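Ornithine carbamoyltransferase (Gloeobacter violaceus, PDB 3GD5) probably catalyses the reversible transfer of the carbamoyl group from carbamoyl phosphate to ornithine, yielding citrulline and phosphate in the synthesis of arginine. Local coordinates at residues H28-L33 with Q140-L145; L146-N151 with A156-A161; L160-V163 with N168-H171; G191-P196 with I215-F220. All coordinates share one frame; numbering follows the deposited sequence.

Contact 1 of 4, residues H28-L33 with Q140-L145; sequences HALLTL and QVVADL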
loop_
_atom_site.group_PDB
_atom_site.type_symbol
_atom_site.label_atom_id
_atom_site.label_comp_id
_atom_site.label_asym_id
_atom_site.label_seq_id
_atom_site.Cartn_x
_atom_site.Cartn_y
_atom_site.Cartn_z
ATOM N N HIS A 28 -17.258 43.693 -2.564
ATOM C CA HIS A 28 -17.196 44.512 -3.772
ATOM C C HIS A 28 -15.782 45.023 -4.027
ATOM O O HIS A 28 -15.291 44.990 -5.160
ATOM C CB HIS A 28 -18.170 45.693 -3.680
ATOM C CG HIS A 28 -19.608 45.305 -3.836
ATOM N ND1 HIS A 28 -20.439 45.067 -2.761
ATOM C CD2 HIS A 28 -20.351 45.065 -4.944
ATOM C CE1 HIS A 28 -21.629 44.694 -3.200
ATOM N NE2 HIS A 28 -21.601 44.684 -4.521
ATOM N N ALA A 29 -15.125 45.493 -2.973
ATOM C CA ALA A 29 -13.761 45.990 -3.109
ATOM C C ALA A 29 -12.890 44.883 -3.703
ATOM O O ALA A 29 -12.145 45.097 -4.663
ATOM C CB ALA A 29 -13.224 46.413 -1.751
ATOM N N LEU A 30 -13.008 43.693 -3.123
ATOM C CA LEU A 30 -12.254 42.528 -3.569
ATOM C C LEU A 30 -12.514 42.293 -5.054
ATOM O O LEU A 30 -11.575 42.176 -5.845
ATOM C CB LEU A 30 -12.683 41.303 -2.764
ATOM C CG LEU A 30 -11.812 40.061 -2.923
ATOM C CD1 LEU A 30 -10.379 40.386 -2.502
ATOM C CD2 LEU A 30 -12.385 38.938 -2.077
ATOM N N LEU A 31 -13.793 42.241 -5.422
ATOM C CA LEU A 31 -14.191 42.027 -6.809
ATOM C C LEU A 31 -13.632 43.113 -7.725
ATOM O O LEU A 31 -13.214 42.837 -8.855
ATOM C CB LEU A 31 -15.720 41.979 -6.920
ATOM C CG LEU A 31 -16.410 40.770 -6.276
ATOM C CD1 LEU A 31 -17.924 40.920 -6.359
ATOM C CD2 LEU A 31 -15.971 39.498 -6.989
ATOM N N THR A 32 -13.617 44.350 -7.235
ATOM C CA THR A 32 -13.093 45.462 -8.023
ATOM C C THR A 32 -11.585 45.304 -8.184
ATOM O O THR A 32 -11.038 45.500 -9.271
ATOM C CB THR A 32 -13.407 46.832 -7.348
ATOM O OG1 THR A 32 -14.828 47.040 -7.327
ATOM C CG2 THR A 32 -12.749 47.975 -8.109
ATOM N N LEU A 33 -10.912 44.948 -7.097
ATOM C CA LEU A 33 -9.467 44.754 -7.146
ATOM C C LEU A 33 -9.115 43.653 -8.155
ATOM O O LEU A 33 -8.203 43.804 -8.970
ATOM C CB LEU A 33 -8.938 44.381 -5.759
ATOM C CG LEU A 33 -7.435 44.107 -5.684
ATOM C CD1 LEU A 33 -6.671 45.329 -6.151
ATOM C CD2 LEU A 33 -7.043 43.735 -4.259
ATOM N N GLN A 140 -13.683 30.116 -4.760
ATOM C CA GLN A 140 -14.387 29.671 -5.961
ATOM C C GLN A 140 -15.492 30.675 -6.290
ATOM O O GLN A 140 -15.609 31.153 -7.422
ATOM C CB GLN A 140 -15.007 28.289 -5.735
ATOM C CG GLN A 140 -15.892 27.798 -6.882
ATOM C CD GLN A 140 -15.121 27.613 -8.174
ATOM O OE1 GLN A 140 -14.092 26.923 -8.202
ATOM N NE2 GLN A 140 -15.608 28.227 -9.254
ATOM N N VAL A 141 -16.291 30.995 -5.282
ATOM C CA VAL A 141 -17.398 31.922 -5.449
ATOM C C VAL A 141 -16.985 33.325 -5.877
ATOM O O VAL A 141 -17.672 33.929 -6.699
ATOM C CB VAL A 141 -18.259 31.980 -4.160
ATOM C CG1 VAL A 141 -19.263 33.157 -4.219
ATOM C CG2 VAL A 141 -19.009 30.662 -4.008
ATOM N N VAL A 142 -15.876 33.847 -5.345
ATOM C CA VAL A 142 -15.443 35.181 -5.743
ATOM C C VAL A 142 -15.096 35.145 -7.234
ATOM O O VAL A 142 -15.239 36.139 -7.952
ATOM C CB VAL A 142 -14.216 35.688 -4.910
ATOM C CG1 VAL A 142 -14.495 35.540 -3.412
ATOM C CG2 VAL A 142 -12.963 34.939 -5.292
ATOM N N ALA A 143 -14.658 33.984 -7.704
ATOM C CA ALA A 143 -14.316 33.825 -9.112
ATOM C C ALA A 143 -15.598 33.751 -9.941
ATOM O O ALA A 143 -15.684 34.319 -11.035
ATOM C CB ALA A 143 -13.481 32.554 -9.318
ATOM N N ASP A 144 -16.600 33.059 -9.417
ATOM C CA ASP A 144 -17.863 32.921 -10.127
ATOM C C ASP A 144 -18.541 34.283 -10.260
ATOM O O ASP A 144 -19.004 34.652 -11.346
ATOM C CB ASP A 144 -18.788 31.945 -9.387
ATOM C CG ASP A 144 -18.132 30.587 -9.141
ATOM O OD1 ASP A 144 -17.444 30.073 -10.059
ATOM O OD2 ASP A 144 -18.322 30.031 -8.038
ATOM N N LEU A 145 -18.590 35.014 -9.148
ATOM C CA LEU A 145 -19.199 36.340 -9.088
ATOM C C LEU A 145 -18.543 37.257 -10.112
ATOM O O LEU A 145 -19.224 37.970 -10.842
ATOM C CB LEU A 145 -19.033 36.917 -7.681
ATOM C CG LEU A 145 -20.245 37.033 -6.744
ATOM C CD1 LEU A 145 -21.256 35.934 -6.982
ATOM C CD2 LEU A 145 -19.747 37.016 -5.306
#
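A sparse, mainly apolar helix-helix contact joins L30 and L31 of helix 24-39 to V142 and L145 of helix 138-152, which runs from the sheet of the carbamoyl phosphate domain toward that of the ornithine domain. The two short segments cross at -67° with their axes 10.4 Å apart, a wide spacing, bridged here by the ends of the leucines. L31 does most of the bridging. Its CG lies anti to the carbonyl carbon (chi1 -68°), which swings the CD2 methyl across the gap although CB itself does not face the partner. That methyl rests 3.6 Å from the carbonyl O of V142, and it also meets CB of L145 at 4.1 Å, the two leucine side chains crossing obliquely. One residue earlier, the CB of L30 points toward helix 138-152, and its CD2 touches CG1 of V142 at 4.2 Å, methyl against methyl. On helix 138-152 the polar residues belong to a different side: NE2 of Q140 donates to OD1 of D144 over 2.7 Å, with the oxygen close to the amide plane and met on the syn side of the carboxylate. OE1 of the same amide accepts from R300 NE and D144 OD2 bonds Y230 OH, so both ends of the pair are fixed; Q140 and R300 are carbamoyl phosphate ligands by similarity. Helix 168-180 covers V141 with S172 and L173. Helices 138-152 and 293-312 are the two interdomain helices of this family; A303 of the latter meets V142, and helix 24-39 crosses the first and touches the second through L30 and A306.

Contact 2 of 4, residues L146-N151 with A156-A161; sequences LTIREN and AGLKLA
Where the interdomain helix 138-152 hands the chain over to the first strand of the Rossmann-like ornithine domain, I148 drops onto L158 and L160 and seats the helix on the parallel sheet. The isoleucine uses its two branches separately. CG2 lies anti to the backbone N (chi1, measured to CG1, -63°) and reaches CD2 of L158 at 3.5 Å, a snug methyl contact in which the two side chains slide past each other in opposite directions. The other branch is fully extended, and its terminal CD1 stands 4.0 Å from CD2 of L160, whose side chain it meets at about a right angle. L158 and L160 both face the helix, in keeping with the alternation of an extended chain, whereas K159 between them turns elsewhere and gives its NZ to the carbonyl oxygens of A222 and R224. Just before L158 the chain turns at G157 with a positive phi of 89°, a conformation in which a CB would press on the preceding carbonyl oxygen. The same isoleucine also touches I228 and L270 of the sheet, and E150, further along the helix, is salt-bridged to K38 and R39 of helix 24-39. Backbone hydrogen bonds from L158 and L160 to S183 bring in strand 183-187. An isoleucine of a helix packed on the first, central strand of a parallel sheet with strand order 3-2-1-4-5 is consistent with the helix-on-sheet layering of Rossmann-type folds.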
loop_
_atom_site.group_PDB
_atom_site.type_symbol
_atom_site.label_atom_id
_atom_site.label_comp_id
_atom_site.label_asym_id
_atom_site.label_seq_id
_atom_site.Cartn_x
_atom_site.Cartn_y
_atom_site.Cartn_z
ATOM N N LEU A 146 -17.215 37.212 -10.163
ATOM C CA LEU A 146 -16.426 38.015 -11.087
ATOM C C LEU A 146 -16.729 37.607 -12.528
ATOM O O LEU A 146 -16.647 38.417 -13.452
ATOM C CB LEU A 146 -14.938 37.807 -10.791
ATOM C CG LEU A 146 -13.898 38.869 -11.151
ATOM C CD1 LEU A 146 -12.518 38.301 -10.846
ATOM C CD2 LEU A 146 -13.988 39.255 -12.615
ATOM N N THR A 147 -17.080 36.342 -12.719
ATOM C CA THR A 147 -17.392 35.853 -14.051
ATOM C C THR A 147 -18.779 36.337 -14.461
ATOM O O THR A 147 -18.977 36.763 -15.592
ATOM C CB THR A 147 -17.354 34.314 -14.111
ATOM O OG1 THR A 147 -16.066 33.851 -13.680
ATOM C CG2 THR A 147 -17.607 33.828 -15.540
ATOM N N ILE A 148 -19.732 36.270 -13.531
ATOM C CA ILE A 148 -21.100 36.706 -13.797
ATOM C C ILE A 148 -21.073 38.186 -14.140
ATOM O O ILE A 148 -21.681 38.612 -15.120
ATOM C CB ILE A 148 -22.021 36.476 -12.571
ATOM C CG1 ILE A 148 -22.112 34.978 -12.266
ATOM C CG2 ILE A 148 -23.412 37.039 -12.839
ATOM C CD1 ILE A 148 -22.978 34.643 -11.064
ATOM N N ARG A 149 -20.352 38.959 -13.334
ATOM C CA ARG A 149 -20.217 40.392 -13.551
ATOM C C ARG A 149 -19.699 40.673 -14.963
ATOM O O ARG A 149 -20.245 41.508 -15.673
ATOM C CB ARG A 149 -19.270 40.987 -12.499
ATOM C CG ARG A 149 -18.582 42.297 -12.897
ATOM C CD ARG A 149 -19.520 43.493 -12.974
ATOM N NE ARG A 149 -20.034 43.890 -11.664
ATOM C CZ ARG A 149 -20.586 45.075 -11.408
ATOM N NH1 ARG A 149 -21.036 45.359 -10.189
ATOM N NH2 ARG A 149 -20.674 45.986 -12.370
ATOM N N GLU A 150 -18.654 39.967 -15.374
ATOM C CA GLU A 150 -18.089 40.165 -16.705
ATOM C C GLU A 150 -19.069 39.782 -17.811
ATOM O O GLU A 150 -18.914 40.222 -18.950
ATOM C CB GLU A 150 -16.801 39.350 -16.874
ATOM C CG GLU A 150 -15.700 39.682 -15.876
ATOM C CD GLU A 150 -14.433 38.856 -16.096
ATOM O OE1 GLU A 150 -14.547 37.618 -16.243
ATOM O OE2 GLU A 150 -13.327 39.447 -16.113
ATOM N N ASN A 151 -20.069 38.967 -17.488
ATOM C CA ASN A 151 -21.048 38.548 -18.489
ATOM C C ASN A 151 -22.311 39.410 -18.581
ATOM O O ASN A 151 -22.895 39.538 -19.659
ATOM C CB ASN A 151 -21.474 37.093 -18.265
ATOM C CG ASN A 151 -20.488 36.100 -18.844
ATOM O OD1 ASN A 151 -19.430 35.844 -18.264
ATOM N ND2 ASN A 151 -20.824 35.541 -20.003
ATOM N N ALA A 156 -26.364 42.650 -9.014
ATOM C CA ALA A 156 -27.643 42.880 -8.347
ATOM C C ALA A 156 -28.803 42.736 -9.323
ATOM O O ALA A 156 -28.680 43.081 -10.497
ATOM C CB ALA A 156 -27.655 44.276 -7.719
ATOM N N GLY A 157 -29.926 42.217 -8.835
ATOM C CA GLY A 157 -31.090 42.038 -9.687
ATOM C C GLY A 157 -31.081 40.694 -10.387
ATOM O O GLY A 157 -32.129 40.100 -10.628
ATOM N N LEU A 158 -29.885 40.214 -10.712
ATOM C CA LEU A 158 -29.718 38.928 -11.378
ATOM C C LEU A 158 -30.203 37.775 -10.502
ATOM O O LEU A 158 -30.359 37.922 -9.288
ATOM C CB LEU A 158 -28.243 38.715 -11.718
ATOM C CG LEU A 158 -27.770 38.932 -13.156
ATOM C CD1 LEU A 158 -28.450 40.143 -13.774
ATOM C CD2 LEU A 158 -26.253 39.091 -13.152
ATOM N N LYS A 159 -30.460 36.631 -11.129
ATOM C CA LYS A 159 -30.889 35.453 -10.398
ATOM C C LYS A 159 -29.989 34.257 -10.747
ATOM O O LYS A 159 -29.758 33.949 -11.923
ATOM C CB LYS A 159 -32.346 35.107 -10.711
ATOM C CG LYS A 159 -32.862 33.928 -9.885
ATOM C CD LYS A 159 -34.110 33.296 -10.484
ATOM C CE LYS A 159 -34.626 32.164 -9.607
ATOM N NZ LYS A 159 -35.821 31.470 -10.174
ATOM N N LEU A 160 -29.487 33.597 -9.704
ATOM C CA LEU A 160 -28.612 32.424 -9.827
ATOM C C LEU A 160 -29.376 31.194 -9.319
ATOM O O LEU A 160 -29.956 31.207 -8.230
ATOM C CB LEU A 160 -27.340 32.650 -8.984
ATOM C CG LEU A 160 -26.170 31.666 -8.774
ATOM C CD1 LEU A 160 -26.698 30.289 -8.430
ATOM C CD2 LEU A 160 -25.283 31.610 -10.002
ATOM N N ALA A 161 -29.397 30.138 -10.120
ATOM C CA ALA A 161 -30.062 28.903 -9.724
ATOM C C ALA A 161 -29.017 27.797 -9.631
ATOM O O ALA A 161 -28.289 27.534 -10.588
ATOM C CB ALA A 161 -31.126 28.527 -10.733
#

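Contact 3 of 4, residues L160-V163 with N168-H171; sequences LAYV and NVAH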
loop_
_atom_site.group_PDB
_atom_site.type_symbol
_atom_site.label_atom_id
_atom_site.label_comp_id
_atom_site.label_asym_id
_atom_site.label_seq_id
_atom_site.Cartn_x
_atom_site.Cartn_y
_atom_site.Cartn_z
ATOM N N LEU A 160 -29.487 33.597 -9.704
ATOM C CA LEU A 160 -28.612 32.424 -9.827
ATOM C C LEU A 160 -29.376 31.194 -9.319
ATOM O O LEU A 160 -29.956 31.207 -8.230
ATOM C CB LEU A 160 -27.340 32.650 -8.984
ATOM C CG LEU A 160 -26.170 31.666 -8.774
ATOM C CD1 LEU A 160 -26.698 30.289 -8.430
ATOM C CD2 LEU A 160 -25.283 31.610 -10.002
ATOM N N ALA A 161 -29.397 30.138 -10.120
ATOM C CA ALA A 161 -30.062 28.903 -9.724
ATOM C C ALA A 161 -29.017 27.797 -9.631
ATOM O O ALA A 161 -28.289 27.534 -10.588
ATOM C CB ALA A 161 -31.126 28.527 -10.733
ATOM N N TYR A 162 -28.934 27.166 -8.466
ATOM C CA TYR A 162 -27.985 26.079 -8.242
ATOM C C TYR A 162 -28.755 24.775 -8.125
ATOM O O TYR A 162 -29.753 24.697 -7.411
ATOM C CB TYR A 162 -27.189 26.315 -6.957
ATOM C CG TYR A 162 -26.276 25.165 -6.591
ATOM C CD1 TYR A 162 -24.930 25.176 -6.946
ATOM C CD2 TYR A 162 -26.767 24.056 -5.906
ATOM C CE1 TYR A 162 -24.089 24.110 -6.624
ATOM C CE2 TYR A 162 -25.939 22.983 -5.578
ATOM C CZ TYR A 162 -24.601 23.018 -5.937
ATOM O OH TYR A 162 -23.778 21.977 -5.577
ATOM N N VAL A 163 -28.295 23.748 -8.831
ATOM C CA VAL A 163 -28.961 22.451 -8.785
ATOM C C VAL A 163 -27.936 21.365 -8.516
ATOM O O VAL A 163 -26.877 21.329 -9.143
ATOM C CB VAL A 163 -29.709 22.138 -10.115
ATOM C CG1 VAL A 163 -30.681 23.267 -10.439
ATOM C CG2 VAL A 163 -28.713 21.945 -11.259
ATOM N N ASN A 168 -20.310 22.681 -0.059
ATOM C CA ASN A 168 -19.484 23.831 0.252
ATOM C C ASN A 168 -19.651 25.004 -0.710
ATOM O O ASN A 168 -19.722 26.144 -0.263
ATOM C CB ASN A 168 -17.995 23.439 0.345
ATOM C CG ASN A 168 -17.563 22.438 -0.727
ATOM O OD1 ASN A 168 -18.137 22.372 -1.821
ATOM N ND2 ASN A 168 -16.525 21.661 -0.415
ATOM N N VAL A 169 -19.729 24.750 -2.014
ATOM C CA VAL A 169 -19.871 25.857 -2.961
ATOM C C VAL A 169 -21.277 26.458 -2.909
ATOM O O VAL A 169 -21.448 27.663 -3.062
ATOM C CB VAL A 169 -19.526 25.438 -4.421
ATOM C CG1 VAL A 169 -18.264 24.597 -4.429
ATOM C CG2 VAL A 169 -20.672 24.690 -5.053
ATOM N N ALA A 170 -22.279 25.612 -2.696
ATOM C CA ALA A 170 -23.652 26.079 -2.587
ATOM C C ALA A 170 -23.675 27.059 -1.420
ATOM O O ALA A 170 -24.224 28.157 -1.533
ATOM C CB ALA A 170 -24.589 24.905 -2.312
ATOM N N HIS A 171 -23.063 26.654 -0.305
ATOM C CA HIS A 171 -22.979 27.485 0.900
ATOM C C HIS A 171 -22.356 28.843 0.608
ATOM O O HIS A 171 -22.867 29.881 1.034
ATOM C CB HIS A 171 -22.127 26.803 1.967
ATOM C CG HIS A 171 -22.807 25.663 2.650
ATOM N ND1 HIS A 171 -22.133 24.776 3.460
ATOM C CD2 HIS A 171 -24.101 25.266 2.654
ATOM C CE1 HIS A 171 -22.981 23.881 3.933
ATOM N NE2 HIS A 171 -24.183 24.156 3.458
#
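Y162 lays its ring against V169 and A170 in the opening turn of helix 168-180, and the two helix residues meet it differently. A170 sits over one face: its CB is 4.1 Å from the ring centroid and 15° off the normal, a CH-pi contact displaced slightly toward CE2 and CZ. V169 approaches obliquely, its CG2 lying 3.8 Å from CE1 of Y162, with the valine and tyrosine side chains at about a right angle. A trans chi1 of 175° carries the tyrosine ring toward the helix. Its far end is tied down by a hydrogen bond from OH to the carbonyl O of D165, in the loop that links strand and helix. A leucine here has neither the hydroxyl nor the ring, and would probably leave the D165 carbonyl without this partner and the packing against A170 and V169 less complete. N168, an ornithine ligand by similarity, begins the helix; the side chain of D232, likewise an ornithine ligand by similarity, is about 4 Å from that of Y162. Strand 159-163, helix 168-180 and strand 183-187 make the first beta-alpha-beta unit of a Rossmann-like domain, whose loops at the C-terminal ends of the strands probably carry the ornithine site, as N168 and D232 suggest.

Contact 4 of 4, residues G191-P196 with I215-F220; sequences GFTPDP and ILRDPF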
loop_
_atom_site.group_PDB
_atom_site.type_symbol
_atom_site.label_atom_id
_atom_site.label_comp_id
_atom_site.label_asym_id
_atom_site.label_seq_id
_atom_site.Cartn_x
_atom_site.Cartn_y
_atom_site.Cartn_z
ATOM N N GLY A 191 -32.631 14.997 1.306
ATOM C CA GLY A 191 -31.625 14.919 2.353
ATOM C C GLY A 191 -30.280 15.569 2.066
ATOM O O GLY A 191 -29.330 15.420 2.840
ATOM N N PHE A 192 -30.186 16.300 0.965
ATOM C CA PHE A 192 -28.926 16.933 0.613
ATOM C C PHE A 192 -29.084 18.430 0.463
ATOM O O PHE A 192 -28.555 19.019 -0.470
ATOM C CB PHE A 192 -28.379 16.337 -0.689
ATOM C CG PHE A 192 -28.155 14.848 -0.630
ATOM C CD1 PHE A 192 -29.234 13.972 -0.554
ATOM C CD2 PHE A 192 -26.864 14.327 -0.620
ATOM C CE1 PHE A 192 -29.037 12.597 -0.464
ATOM C CE2 PHE A 192 -26.651 12.951 -0.532
ATOM C CZ PHE A 192 -27.744 12.081 -0.452
ATOM N N THR A 193 -29.811 19.045 1.389
ATOM C CA THR A 193 -30.036 20.482 1.345
ATOM C C THR A 193 -28.871 21.225 1.996
ATOM O O THR A 193 -28.081 20.631 2.735
ATOM C CB THR A 193 -31.345 20.868 2.088
ATOM O OG1 THR A 193 -31.221 20.547 3.481
ATOM C CG2 THR A 193 -32.529 20.110 1.508
ATOM N N PRO A 194 -28.744 22.536 1.714
ATOM C CA PRO A 194 -27.680 23.372 2.273
ATOM C C PRO A 194 -27.843 23.419 3.784
ATOM O O PRO A 194 -28.935 23.192 4.297
ATOM C CB PRO A 194 -27.952 24.746 1.664
ATOM C CG PRO A 194 -28.692 24.440 0.406
ATOM C CD PRO A 194 -29.603 23.322 0.813
ATOM N N ASP A 195 -26.760 23.721 4.486
ATOM C CA ASP A 195 -26.788 23.832 5.940
ATOM C C ASP A 195 -27.792 24.933 6.313
ATOM O O ASP A 195 -27.592 26.105 5.980
ATOM C CB ASP A 195 -25.387 24.185 6.437
ATOM C CG ASP A 195 -25.359 24.574 7.899
ATOM O OD1 ASP A 195 -26.423 24.540 8.559
ATOM O OD2 ASP A 195 -24.258 24.920 8.387
ATOM N N PRO A 196 -28.886 24.569 7.006
ATOM C CA PRO A 196 -29.909 25.548 7.407
ATOM C C PRO A 196 -29.367 26.825 8.037
ATOM O O PRO A 196 -29.982 27.891 7.922
ATOM C CB PRO A 196 -30.813 24.749 8.357
ATOM C CG PRO A 196 -29.936 23.617 8.827
ATOM C CD PRO A 196 -29.184 23.245 7.575
ATOM N N ILE A 215 -34.610 27.757 -0.923
ATOM C CA ILE A 215 -34.105 26.397 -0.846
ATOM C C ILE A 215 -35.265 25.534 -1.318
ATOM O O ILE A 215 -36.224 25.297 -0.590
ATOM C CB ILE A 215 -33.679 26.017 0.596
ATOM C CG1 ILE A 215 -33.456 24.505 0.700
ATOM C CG2 ILE A 215 -34.738 26.458 1.588
ATOM C CD1 ILE A 215 -32.548 23.919 -0.376
ATOM N N LEU A 216 -35.169 25.082 -2.561
ATOM C CA LEU A 216 -36.219 24.291 -3.176
ATOM C C LEU A 216 -35.840 22.844 -3.439
ATOM O O LEU A 216 -34.690 22.434 -3.281
ATOM C CB LEU A 216 -36.630 24.937 -4.501
ATOM C CG LEU A 216 -36.773 26.461 -4.520
ATOM C CD1 LEU A 216 -37.172 26.910 -5.915
ATOM C CD2 LEU A 216 -37.809 26.904 -3.498
ATOM N N ARG A 217 -36.833 22.076 -3.864
ATOM C CA ARG A 217 -36.640 20.678 -4.175
ATOM C C ARG A 217 -36.635 20.511 -5.693
ATOM O O ARG A 217 -35.858 19.724 -6.232
ATOM C CB ARG A 217 -37.765 19.856 -3.548
ATOM C CG ARG A 217 -37.559 18.356 -3.586
ATOM C CD ARG A 217 -36.374 17.912 -2.731
ATOM N NE ARG A 217 -36.526 18.253 -1.317
ATOM C CZ ARG A 217 -36.029 19.348 -0.750
ATOM N NH1 ARG A 217 -36.219 19.575 0.544
ATOM N NH2 ARG A 217 -35.331 20.213 -1.472
ATOM N N ASP A 218 -37.487 21.271 -6.381
ATOM C CA ASP A 218 -37.586 21.195 -7.842
ATOM C C ASP A 218 -36.610 22.102 -8.571
ATOM O O ASP A 218 -36.614 23.319 -8.381
ATOM C CB ASP A 218 -39.009 21.521 -8.312
ATOM C CG ASP A 218 -39.106 21.665 -9.831
ATOM O OD1 ASP A 218 -38.627 20.770 -10.561
ATOM O OD2 ASP A 218 -39.669 22.675 -10.299
ATOM N N PRO A 219 -35.764 21.514 -9.430
ATOM C CA PRO A 219 -34.757 22.232 -10.218
ATOM C C PRO A 219 -35.342 23.044 -11.378
ATOM O O PRO A 219 -34.747 24.034 -11.817
ATOM C CB PRO A 219 -33.837 21.111 -10.691
ATOM C CG PRO A 219 -34.789 19.985 -10.902
ATOM C CD PRO A 219 -35.664 20.060 -9.663
ATOM N N PHE A 220 -36.497 22.620 -11.884
ATOM C CA PHE A 220 -37.136 23.343 -12.975
ATOM C C PHE A 220 -37.806 24.597 -12.441
ATOM O O PHE A 220 -38.066 25.539 -13.184
ATOM C CB PHE A 220 -38.156 22.461 -13.690
ATOM C CG PHE A 220 -37.532 21.466 -14.618
ATOM C CD1 PHE A 220 -37.246 20.174 -14.190
ATOM C CD2 PHE A 220 -37.180 21.840 -15.913
ATOM C CE1 PHE A 220 -36.617 19.266 -15.036
ATOM C CE2 PHE A 220 -36.549 20.942 -16.768
ATOM C CZ PHE A 220 -36.266 19.649 -16.328
#
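T193 and P194 run extended (psi near 160° in both) in an irregular loop that passes the end of strand 213-216 at I215, with the CA atoms of T193 and I215 7.5 Å apart. Beyond L216 the strand breaks off, and D218 starts the next helix as its N-cap, OD1 accepting from F220 N at 3.1 Å from well above the carboxylate plane. The contact between the segments centres on I215. With chi1 at 167°, its CG1 branch carries CD1 against the proline ring, where it stands only 3.2 Å from CD of P194, tighter than normal carbon packing. The same methyl is 4.1 Å from CB of T193. R217, two residues on, is bent at chi2 and chi3 and folds its guanidinium back so that NH1 lies 3.9 Å from CG2 of T193, an oblique van der Waals approach of the methyl to the guanidinium, while NH2 makes a weak hydrogen bond to T188 O. D195 caps A197 N at the start of helix 196-209. P194 and I215 both lean on V186 of strand 183-187, and P194 also packs on H171 and L174 of helix 168-180; F192 meets H245 and L249 of a second subunit.

From the N terminus, contact 1 closes the longest loop, 106 residues that include the whole parallel sheet of the carbamoyl phosphate domain, and brings helix 24-39 onto helix 138-152. Contact 2 follows on the same helix and closes a four-residue turn into strand 159-163; contact 3 closes another four-residue loop, from that strand to helix 168-180. Contact 4 then closes 18 residues holding helix 196-209. Contacts 2 and 3 overlap at L160 and A161; otherwise the contacts follow in series, and none encloses another. L31 CD2 packs on L146 N between contacts 1 and 2, V141 CG2 packs on the backbone O of V169 between 1 and 3, and a probable hydrogen bond between H171 NE2 and D195 N joins 3 to 4.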